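Local coordinates for protein listeriolysin O (Listeria monocytogenes, PDB 4CDB) that forms oligomeric pores in cholesterol-containing host membranes after a major conformational change, and so causes cytolysis, at residues D169-Y174 / I180-T185; Y174-L179 / A186-N191; L194-G199 / M206-I211; L266-N271 / A279-A284. All coordinates share one frame; numbering follows the deposited sequence.

How the interactions relate
All four contacts join the central antiparallel sheet, or the helices lying on it, to helical segments that are predicted to become beta-stranded in the membrane. Interaction 1 is a surface contact between strand 165-172 and helix 176-183, rich in charge and sodium; interaction 2 is partly buried and pairs the same helix with helix 187-194, mixing an aromatic contact with a long ion pair. Interactions 3 and 4 are buried. Interaction 3 ties a turn to strand 207-222 through a carboxylate, whereas interaction 4, on the neighbouring strand 262-270, is dominated by apolar and CH-pi contact. Interactions 3 and 4 share one sodium ion, interactions 1 and 2 another.

Interaction 1 (D169-Y174 / I180-T185); sequences DDEMAY and IAKFGT. With NA (sodium ion), chain F; NA (sodium ion), chain N; NA (sodium ion), chain K; NA (sodium ion), chain H.
Lys182 and Glu171 carry the charged part of this contact. Lys182 NZ donates a hydrogen bond to Glu171 OE2 at 3.1 Å, part of a salt bridge, and reaches that oxygen on its anti lone pair. The two side chains lie nearly perpendicular, and their methylenes touch as well, Glu171 CG lying 3.6 Å from Lys182 CE. A bend at chi2 of Lys182 (90°) carries its chain across the strand, so that NZ comes up beside the Glu171 carboxylate. Asp169 OD1 lies 4.3 Å from Lys182 NZ, near enough that its negative charge probably steadies the ammonium without a direct bond.

The elements joined are edge strand 165-172 of the central sheet and helix 176-183, part of the first helical region that in cholesterol-dependent cytolysins refolds into membrane-spanning beta strands; here it is still docked as helix.

The apolar part belongs to Phe183, whose buried ring comes edge-on to the strand at Asp170 CA. Its CE1 lies 3.6 Å from Asp169 CB, Asp169 O also meets the edge in plane, and Lys182 CG rests on one face. A flat phenyl suits this place between strand and helix, where Val210 and Ser212 of the next strand also touch it.

Sodium ions take up further oxygens. Glu171 OE1 binds one at 2.6 Å, with Gln178 and Tyr368 completing the site. Asp169 OD1 binds another at 2.5 Å, though that ion lies close to the Lys182 ammonium and its assignment is less certain. The carbonyls of Phe183 and Ile180 each hold a sodium beside the helix end, where Gly184 takes up a positive phi.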
# COMPACT_ATOMS: atom_id res chain seq x y z
N ASP A 169 -5.07 3.52 -4.08
CA ASP A 169 -4.82 2.89 -2.78
C ASP A 169 -3.34 2.59 -2.60
O ASP A 169 -2.70 2.03 -3.49
CB ASP A 169 -5.63 1.59 -2.66
CG ASP A 169 -6.90 1.76 -1.86
OD1 ASP A 169 -6.88 2.53 -0.88
OD2 ASP A 169 -7.92 1.13 -2.21
N ASP A 170 -2.80 2.96 -1.44
CA ASP A 170 -1.39 2.69 -1.13
C ASP A 170 -1.19 2.22 0.31
O ASP A 170 -1.96 2.58 1.20
CB ASP A 170 -0.52 3.91 -1.42
CG ASP A 170 -1.00 5.17 -0.72
OD1 ASP A 170 -1.93 5.08 0.12
OD2 ASP A 170 -0.45 6.25 -0.99
N GLU A 171 -0.15 1.42 0.53
CA GLU A 171 0.16 0.88 1.85
C GLU A 171 1.62 0.45 1.95
O GLU A 171 2.15 -0.18 1.03
CB GLU A 171 -0.71 -0.34 2.16
CG GLU A 171 -2.00 -0.04 2.90
CD GLU A 171 -1.77 0.46 4.31
OE1 GLU A 171 -0.76 0.06 4.93
OE2 GLU A 171 -2.62 1.23 4.81
N MET A 172 2.26 0.79 3.06
CA MET A 172 3.58 0.25 3.35
C MET A 172 3.39 -1.22 3.68
O MET A 172 2.63 -1.57 4.59
CB MET A 172 4.24 0.98 4.52
CG MET A 172 4.49 2.47 4.28
SD MET A 172 5.54 2.80 2.85
CE MET A 172 7.01 1.88 3.30
N ALA A 173 4.07 -2.09 2.94
CA ALA A 173 3.88 -3.53 3.07
C ALA A 173 4.56 -4.13 4.31
O ALA A 173 5.68 -3.75 4.66
CB ALA A 173 4.37 -4.24 1.82
N TYR A 174 3.87 -5.06 4.96
CA TYR A 174 4.41 -5.74 6.13
C TYR A 174 4.06 -7.23 6.17
O TYR A 174 4.87 -8.05 6.60
CB TYR A 174 3.96 -5.05 7.42
CG TYR A 174 4.53 -3.66 7.58
CD1 TYR A 174 5.88 -3.46 7.83
CD2 TYR A 174 3.71 -2.54 7.45
CE1 TYR A 174 6.40 -2.19 7.96
CE2 TYR A 174 4.22 -1.26 7.59
CZ TYR A 174 5.57 -1.09 7.84
OH TYR A 174 6.08 0.18 7.98
N ILE A 180 -3.93 -8.21 1.89
CA ILE A 180 -5.16 -8.85 1.46
C ILE A 180 -6.37 -8.10 2.02
O ILE A 180 -7.38 -7.92 1.33
CB ILE A 180 -5.20 -10.34 1.85
CG1 ILE A 180 -4.23 -11.14 0.98
CG2 ILE A 180 -6.59 -10.92 1.70
CD1 ILE A 180 -4.17 -12.62 1.32
N ALA A 181 -6.26 -7.64 3.26
CA ALA A 181 -7.34 -6.88 3.88
C ALA A 181 -7.54 -5.53 3.19
O ALA A 181 -8.62 -4.95 3.25
CB ALA A 181 -7.05 -6.68 5.36
N LYS A 182 -6.49 -5.05 2.53
CA LYS A 182 -6.52 -3.75 1.88
C LYS A 182 -6.84 -3.84 0.39
O LYS A 182 -7.66 -3.08 -0.12
CB LYS A 182 -5.17 -3.05 2.07
CG LYS A 182 -5.08 -1.66 1.46
CD LYS A 182 -5.50 -0.59 2.45
CE LYS A 182 -5.29 0.81 1.87
NZ LYS A 182 -4.99 1.82 2.93
N PHE A 183 -6.21 -4.79 -0.29
CA PHE A 183 -6.34 -4.90 -1.74
C PHE A 183 -7.16 -6.11 -2.19
O PHE A 183 -7.23 -6.42 -3.38
CB PHE A 183 -4.96 -4.93 -2.39
CG PHE A 183 -4.13 -3.71 -2.10
CD1 PHE A 183 -4.33 -2.53 -2.80
CD2 PHE A 183 -3.13 -3.75 -1.14
CE1 PHE A 183 -3.56 -1.41 -2.54
CE2 PHE A 183 -2.36 -2.64 -0.87
CZ PHE A 183 -2.57 -1.46 -1.57
N GLY A 184 -7.78 -6.80 -1.23
CA GLY A 184 -8.58 -7.97 -1.55
C GLY A 184 -7.70 -9.19 -1.77
O GLY A 184 -6.48 -9.08 -1.85
N THR A 185 -8.33 -10.36 -1.86
CA THR A 185 -7.62 -11.62 -2.07
C THR A 185 -6.91 -11.62 -3.42
O THR A 185 -5.93 -12.34 -3.63
CB THR A 185 -8.59 -12.83 -1.99
OG1 THR A 185 -9.26 -12.81 -0.72
CG2 THR A 185 -7.85 -14.15 -2.14
NA NA F . -4.87 3.51 0.31
NA NA N . -6.53 -4.86 -5.64
NA NA K . -1.80 -0.96 7.12
NA NA H . -10.18 -8.80 1.43
O HOH W 1 -11.38 -9.88 -0.91
O HOH W 2 -12.10 -6.68 0.59
O HOH W 3 -7.31 -2.45 -5.16

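Interaction 2 (Y174-L179 / A186-N191); sequences YSESQL and AFKAVN. With NA (sodium ion), chain S; NA (sodium ion), chain K.
The ring of Phe187 is held between two aliphatic groups. Leu179 CB lies over the centre of one face in a CH-pi contact, 3.9 Å from the ring centroid and 12° off its normal, and Asn191 CB, one helical turn on from Phe187, sits above the opposite face toward the rim. The methyl Leu179 CD1 approaches Phe187 CZ to 3.4 Å, a close apolar touch. Two short consecutive helices, 176-183 and 187-194, are packed here; residues 176-189 are predicted to become a single transmembrane beta strand, one arm of the first hairpin. With CG anti to the backbone N (chi1 169°), Phe187 directs its ring at helix 176-183; a branched aliphatic chain such as Leu179 suits the facing site because it can spread across the flat surface. Val210 of strand 207-222 touches both residues from the sheet side.

Toward solvent the contact turns polar. Glu176 extends from the first turn of its helix and passes almost squarely over Lys188, with Glu176 OE2 3.6 Å from Lys188 CE, while the salt bridge between Glu176 OE1 and Lys188 NZ is long at 4.0 Å. Ser175 is the N-cap, its OG accepting from Gln178 N at 3.2 Å. A sodium ion bound by Glu176 OE2 also holds a water that lies 2.7 Å from Lys188 O and probably donates to it.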
# COMPACT_ATOMS: atom_id res chain seq x y z
N TYR A 174 3.87 -5.06 4.96
CA TYR A 174 4.41 -5.74 6.13
C TYR A 174 4.06 -7.23 6.17
O TYR A 174 4.87 -8.05 6.60
CB TYR A 174 3.96 -5.05 7.42
CG TYR A 174 4.53 -3.66 7.58
CD1 TYR A 174 5.88 -3.46 7.83
CD2 TYR A 174 3.71 -2.54 7.45
CE1 TYR A 174 6.40 -2.19 7.96
CE2 TYR A 174 4.22 -1.26 7.59
CZ TYR A 174 5.57 -1.09 7.84
OH TYR A 174 6.08 0.18 7.98
N SER A 175 2.86 -7.57 5.71
CA SER A 175 2.45 -8.98 5.63
C SER A 175 1.42 -9.20 4.53
O SER A 175 0.71 -8.28 4.13
CB SER A 175 1.90 -9.47 6.98
OG SER A 175 0.62 -8.94 7.23
N GLU A 176 1.36 -10.44 4.03
CA GLU A 176 0.40 -10.80 2.99
C GLU A 176 -1.03 -10.56 3.46
O GLU A 176 -1.84 -9.98 2.73
CB GLU A 176 0.58 -12.26 2.58
CG GLU A 176 -0.41 -12.73 1.52
CD GLU A 176 -0.38 -14.23 1.30
OE1 GLU A 176 -0.82 -14.97 2.20
OE2 GLU A 176 0.08 -14.67 0.23
N SER A 177 -1.32 -10.99 4.68
CA SER A 177 -2.66 -10.87 5.24
C SER A 177 -3.09 -9.41 5.39
O SER A 177 -4.26 -9.07 5.24
CB SER A 177 -2.73 -11.58 6.59
OG SER A 177 -4.02 -11.49 7.14
N GLN A 178 -2.12 -8.55 5.71
CA GLN A 178 -2.38 -7.12 5.82
C GLN A 178 -2.82 -6.54 4.49
O GLN A 178 -3.80 -5.80 4.40
CB GLN A 178 -1.13 -6.39 6.31
CG GLN A 178 -1.25 -4.87 6.27
CD GLN A 178 0.05 -4.20 5.86
OE1 GLN A 178 0.99 -4.86 5.43
NE2 GLN A 178 0.10 -2.88 6.00
N LEU A 179 -2.08 -6.89 3.44
CA LEU A 179 -2.35 -6.36 2.10
C LEU A 179 -3.60 -6.98 1.48
O LEU A 179 -4.27 -6.36 0.65
CB LEU A 179 -1.13 -6.55 1.20
CG LEU A 179 0.09 -5.75 1.66
CD1 LEU A 179 1.28 -6.01 0.76
CD2 LEU A 179 -0.24 -4.26 1.70
N ALA A 186 -7.39 -10.77 -4.33
CA ALA A 186 -6.78 -10.63 -5.65
C ALA A 186 -5.31 -10.20 -5.59
O ALA A 186 -4.58 -10.35 -6.57
CB ALA A 186 -7.58 -9.65 -6.50
N PHE A 187 -4.88 -9.69 -4.44
CA PHE A 187 -3.49 -9.30 -4.26
C PHE A 187 -2.53 -10.48 -4.44
O PHE A 187 -1.41 -10.31 -4.94
CB PHE A 187 -3.26 -8.64 -2.89
CG PHE A 187 -1.81 -8.46 -2.55
CD1 PHE A 187 -1.07 -7.43 -3.12
CD2 PHE A 187 -1.17 -9.32 -1.67
CE1 PHE A 187 0.27 -7.27 -2.81
CE2 PHE A 187 0.16 -9.16 -1.36
CZ PHE A 187 0.89 -8.13 -1.93
N LYS A 188 -2.96 -11.68 -4.05
CA LYS A 188 -2.12 -12.88 -4.15
C LYS A 188 -1.73 -13.16 -5.59
O LYS A 188 -0.59 -13.54 -5.87
CB LYS A 188 -2.82 -14.10 -3.54
CG LYS A 188 -3.31 -13.89 -2.11
CD LYS A 188 -4.02 -15.12 -1.55
CE LYS A 188 -3.04 -16.06 -0.87
NZ LYS A 188 -3.69 -16.84 0.23
N ALA A 189 -2.67 -12.98 -6.51
CA ALA A 189 -2.39 -13.14 -7.94
C ALA A 189 -1.39 -12.10 -8.41
O ALA A 189 -0.45 -12.41 -9.14
CB ALA A 189 -3.68 -13.06 -8.74
N VAL A 190 -1.60 -10.85 -7.99
CA VAL A 190 -0.71 -9.76 -8.35
C VAL A 190 0.68 -9.98 -7.75
O VAL A 190 1.69 -9.70 -8.38
CB VAL A 190 -1.26 -8.40 -7.88
CG1 VAL A 190 -0.30 -7.28 -8.21
CG2 VAL A 190 -2.61 -8.13 -8.52
N ASN A 191 0.72 -10.51 -6.52
CA ASN A 191 1.98 -10.72 -5.82
C ASN A 191 2.85 -11.81 -6.44
O ASN A 191 4.03 -11.94 -6.11
CB ASN A 191 1.74 -11.02 -4.34
CG ASN A 191 2.99 -10.86 -3.49
OD1 ASN A 191 3.78 -9.94 -3.70
ND2 ASN A 191 3.19 -11.77 -2.54
NA NA S . 1.00 -13.66 -1.93
NA NA K . -1.80 -0.96 7.12
O HOH W 4 1.08 -14.74 -4.18

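Interaction 3 (L194-G199 / M206-I211). With NA (sodium ion), chain Q.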
# COMPACT_ATOMS: atom_id res chain seq x y z
N LEU A 194 4.78 -9.17 -8.49
CA LEU A 194 5.44 -8.16 -7.67
C LEU A 194 6.47 -8.77 -6.71
O LEU A 194 7.57 -8.25 -6.57
CB LEU A 194 4.42 -7.36 -6.86
CG LEU A 194 3.50 -6.43 -7.65
CD1 LEU A 194 2.64 -5.60 -6.71
CD2 LEU A 194 4.32 -5.52 -8.57
N ASN A 195 6.09 -9.87 -6.07
CA ASN A 195 6.95 -10.57 -5.11
C ASN A 195 7.43 -9.66 -3.98
O ASN A 195 8.63 -9.37 -3.88
CB ASN A 195 8.14 -11.22 -5.82
CG ASN A 195 7.71 -12.23 -6.87
OD1 ASN A 195 8.07 -12.11 -8.04
ND2 ASN A 195 6.95 -13.24 -6.45
N VAL A 196 6.51 -9.21 -3.14
CA VAL A 196 6.86 -8.38 -2.00
C VAL A 196 7.73 -9.15 -1.01
O VAL A 196 7.36 -10.24 -0.56
CB VAL A 196 5.60 -7.85 -1.28
CG1 VAL A 196 5.99 -7.04 -0.05
CG2 VAL A 196 4.74 -7.02 -2.23
N ASN A 197 8.88 -8.59 -0.67
CA ASN A 197 9.84 -9.26 0.21
C ASN A 197 9.51 -9.03 1.68
O ASN A 197 10.13 -8.20 2.34
CB ASN A 197 11.26 -8.77 -0.10
CG ASN A 197 12.33 -9.73 0.40
OD1 ASN A 197 12.15 -10.39 1.42
ND2 ASN A 197 13.44 -9.79 -0.32
N PHE A 198 8.54 -9.79 2.19
CA PHE A 198 8.10 -9.65 3.58
C PHE A 198 9.20 -10.04 4.58
O PHE A 198 9.24 -9.51 5.70
CB PHE A 198 6.84 -10.48 3.83
CG PHE A 198 5.66 -10.06 3.00
CD1 PHE A 198 5.06 -8.83 3.21
CD2 PHE A 198 5.14 -10.89 2.02
CE1 PHE A 198 3.96 -8.44 2.46
CE2 PHE A 198 4.05 -10.51 1.27
CZ PHE A 198 3.46 -9.28 1.49
N GLY A 199 10.07 -10.96 4.18
CA GLY A 199 11.16 -11.40 5.03
C GLY A 199 12.16 -10.30 5.31
O GLY A 199 12.53 -10.06 6.46
N MET A 206 14.91 -3.67 4.38
CA MET A 206 14.34 -2.83 3.34
C MET A 206 12.93 -2.33 3.68
O MET A 206 12.28 -2.84 4.60
CB MET A 206 14.32 -3.56 2.00
CG MET A 206 13.36 -4.74 1.96
SD MET A 206 13.14 -5.40 0.29
CE MET A 206 14.84 -5.73 -0.17
N GLN A 207 12.46 -1.34 2.94
CA GLN A 207 11.10 -0.82 3.08
C GLN A 207 10.38 -0.86 1.74
O GLN A 207 10.92 -0.41 0.73
CB GLN A 207 11.12 0.61 3.63
CG GLN A 207 11.68 0.73 5.04
CD GLN A 207 11.42 2.09 5.65
OE1 GLN A 207 10.30 2.42 6.02
NE2 GLN A 207 12.47 2.90 5.74
N GLU A 208 9.17 -1.40 1.73
CA GLU A 208 8.41 -1.52 0.49
C GLU A 208 6.99 -0.97 0.61
O GLU A 208 6.36 -1.07 1.66
CB GLU A 208 8.37 -2.98 0.02
CG GLU A 208 9.74 -3.56 -0.28
CD GLU A 208 9.67 -4.87 -1.05
OE1 GLU A 208 8.83 -5.72 -0.72
OE2 GLU A 208 10.48 -5.04 -1.99
N GLU A 209 6.50 -0.38 -0.47
CA GLU A 209 5.13 0.10 -0.53
C GLU A 209 4.40 -0.52 -1.72
O GLU A 209 4.98 -0.69 -2.79
CB GLU A 209 5.09 1.63 -0.64
CG GLU A 209 3.70 2.22 -0.50
CD GLU A 209 3.66 3.71 -0.79
OE1 GLU A 209 4.51 4.19 -1.58
OE2 GLU A 209 2.78 4.40 -0.23
N VAL A 210 3.13 -0.87 -1.51
CA VAL A 210 2.30 -1.42 -2.57
C VAL A 210 1.22 -0.41 -2.95
O VAL A 210 0.52 0.12 -2.09
CB VAL A 210 1.67 -2.75 -2.15
CG1 VAL A 210 0.70 -3.24 -3.22
CG2 VAL A 210 2.75 -3.78 -1.92
N ILE A 211 1.10 -0.15 -4.25
CA ILE A 211 0.15 0.83 -4.75
C ILE A 211 -0.82 0.22 -5.76
O ILE A 211 -0.41 -0.53 -6.65
CB ILE A 211 0.88 2.02 -5.42
CG1 ILE A 211 1.82 2.70 -4.42
CG2 ILE A 211 -0.10 3.02 -6.00
CD1 ILE A 211 2.61 3.84 -5.02
NA NA Q . 3.25 6.41 -2.16
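The turn between helices 187-194 and 198-202 rests here on strand 207-222 of the central sheet, with Glu208 reaching from the strand to Asn197 in the turn. In cholesterol-dependent cytolysins this helical region is docked against the sheet before it refolds, and residues 196-205 are a predicted membrane strand. Asn197 N donates to Glu208 OE1 at 2.9 Å with an N-H...O angle of 143°, meeting the oxygen on its syn side and 25° out of the carboxylate plane. A glutamate is well placed for this: its chain, extended beyond CG, carries the carboxylate across to a backbone N-H in the turn. Glu208 is buried, and Lys267 forms a long, weak ion pair with its other oxygen.

Asn197 is also the N-cap of the next helix, its OD1 accepting from Ala200 N, and it centres an inverse gamma turn. Its CB, on the Met206 side, touches Met206 SD at 3.9 Å, the flexible thioether lying beside the cap.

Val196 and Glu208 run antiparallel alongside one another, and Val196 CG1 makes a close methyl-to-carboxylate approach, 3.2 Å from Glu208 OE1. The same methyl lies above one face of the Phe198 ring, toward its rim. The apolar contact is made by the partner methyl, which turns the other way, so that Val196 CG2 meets Val210 CG2 at 3.8 Å.

Interaction 4 (L266-N271 / A279-A284). With NA (sodium ion), chain Q.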
# COMPACT_ATOMS: atom_id res chain seq x y z
N LEU A 266 1.71 -1.27 -8.23
CA LEU A 266 3.09 -0.83 -8.04
C LEU A 266 3.74 -1.43 -6.80
O LEU A 266 3.09 -1.59 -5.77
CB LEU A 266 3.16 0.70 -7.96
CG LEU A 266 2.81 1.47 -9.23
CD1 LEU A 266 2.87 2.97 -8.96
CD2 LEU A 266 3.76 1.09 -10.35
N LYS A 267 5.02 -1.76 -6.92
CA LYS A 267 5.82 -2.21 -5.79
C LYS A 267 7.05 -1.31 -5.66
O LYS A 267 8.05 -1.51 -6.35
CB LYS A 267 6.24 -3.67 -5.98
CG LYS A 267 7.14 -4.22 -4.88
CD LYS A 267 8.36 -4.88 -5.49
CE LYS A 267 8.90 -6.00 -4.62
NZ LYS A 267 10.01 -6.73 -5.30
N LEU A 268 6.95 -0.31 -4.79
CA LEU A 268 8.07 0.59 -4.53
C LEU A 268 8.94 -0.01 -3.43
O LEU A 268 8.43 -0.49 -2.43
CB LEU A 268 7.56 1.97 -4.11
CG LEU A 268 7.30 3.02 -5.20
CD1 LEU A 268 6.58 2.43 -6.41
CD2 LEU A 268 6.49 4.17 -4.62
N SER A 269 10.26 0.03 -3.61
CA SER A 269 11.18 -0.58 -2.66
C SER A 269 12.50 0.17 -2.53
O SER A 269 12.97 0.78 -3.49
CB SER A 269 11.44 -2.04 -3.03
OG SER A 269 12.00 -2.15 -4.33
N THR A 270 13.10 0.10 -1.34
CA THR A 270 14.39 0.74 -1.09
C THR A 270 15.09 0.09 0.10
O THR A 270 14.44 -0.52 0.95
CB THR A 270 14.23 2.24 -0.82
OG1 THR A 270 15.53 2.84 -0.69
CG2 THR A 270 13.44 2.48 0.45
N ASN A 271 16.41 0.23 0.15
CA ASN A 271 17.19 -0.30 1.26
C ASN A 271 17.39 0.74 2.36
O ASN A 271 17.99 0.46 3.39
CB ASN A 271 18.55 -0.80 0.76
CG ASN A 271 19.27 0.22 -0.09
OD1 ASN A 271 18.90 1.40 -0.13
ND2 ASN A 271 20.32 -0.22 -0.79
N ALA A 279 6.96 9.65 2.47
CA ALA A 279 6.88 10.98 1.88
C ALA A 279 7.67 11.06 0.58
O ALA A 279 7.25 11.71 -0.38
CB ALA A 279 7.38 12.03 2.87
N ALA A 280 8.82 10.39 0.55
CA ALA A 280 9.63 10.31 -0.65
C ALA A 280 8.88 9.58 -1.76
O ALA A 280 8.86 10.03 -2.91
CB ALA A 280 10.95 9.62 -0.36
N PHE A 281 8.27 8.46 -1.40
CA PHE A 281 7.47 7.68 -2.34
C PHE A 281 6.29 8.50 -2.86
O PHE A 281 5.98 8.46 -4.05
CB PHE A 281 6.95 6.40 -1.68
CG PHE A 281 7.97 5.29 -1.59
CD1 PHE A 281 9.21 5.42 -2.20
CD2 PHE A 281 7.68 4.12 -0.91
CE1 PHE A 281 10.14 4.39 -2.12
CE2 PHE A 281 8.61 3.10 -0.83
CZ PHE A 281 9.84 3.23 -1.44
N ASP A 282 5.64 9.24 -1.97
CA ASP A 282 4.50 10.06 -2.33
C ASP A 282 4.85 11.12 -3.38
O ASP A 282 4.06 11.41 -4.27
CB ASP A 282 3.90 10.74 -1.09
CG ASP A 282 3.33 9.75 -0.09
OD1 ASP A 282 2.90 8.66 -0.52
OD2 ASP A 282 3.31 10.06 1.12
N ALA A 283 6.05 11.68 -3.26
CA ALA A 283 6.50 12.73 -4.16
C ALA A 283 6.85 12.19 -5.55
O ALA A 283 6.55 12.82 -6.56
CB ALA A 283 7.70 13.47 -3.56
N ALA A 284 7.47 11.02 -5.58
CA ALA A 284 7.88 10.41 -6.84
C ALA A 284 6.68 9.94 -7.67
O ALA A 284 6.80 9.68 -8.86
CB ALA A 284 8.82 9.24 -6.58
NA NA Q . 3.25 6.41 -2.16
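Phe281 meets Leu268 with its ring turned in an uncommon way: chi2 is -6°, so the ring plane nearly contains the CA-CB bond instead of standing across it, as phenylalanine usually prefers. This rotation lays a broad face against the strand. Leu268 CB sits over that face in a CH-pi contact, 3.7 Å from the ring centroid and 15° off the normal, displaced somewhat toward the rim. The methyl Leu268 CD2 lies over the ring's inner end, 3.6 Å from Phe281 CG, so that the leucine spans the ring along its length, the two side chains pointing opposite ways as they overlap. Leucine suits the place because its branch supplies a second carbon for the same surface.

Further along the strand the contacts are looser. Thr270 CG2 comes obliquely to Phe281 CZ at 4.1 Å, and Ser269 N stands 3.9 Å from the same ring atom. Thr270 turns its hydroxyl anti to the backbone N, where OG1 bonds to Asn302 O, and thereby leaves its methyl for the aromatic ring: one beta-branched residue serves a polar and an apolar neighbour. Leu325 and Ser303 also touch Phe281, which is buried.

On the helix, Asp282 follows Phe281, its CB directed away from the strand, and its OD1 binds a sodium ion at 2.8 Å, a site shared with Glu209. The axes of strand 266-270 and helix 279-284 approach to 10.3 Å, and the N-to-C directions of these short segments make 132°, closer to antiparallel than to parallel. Such a helix laid on the central sheet is characteristic of the second helical region of cholesterol-dependent cytolysins, docked here in its soluble form and predicted to become a transmembrane strand.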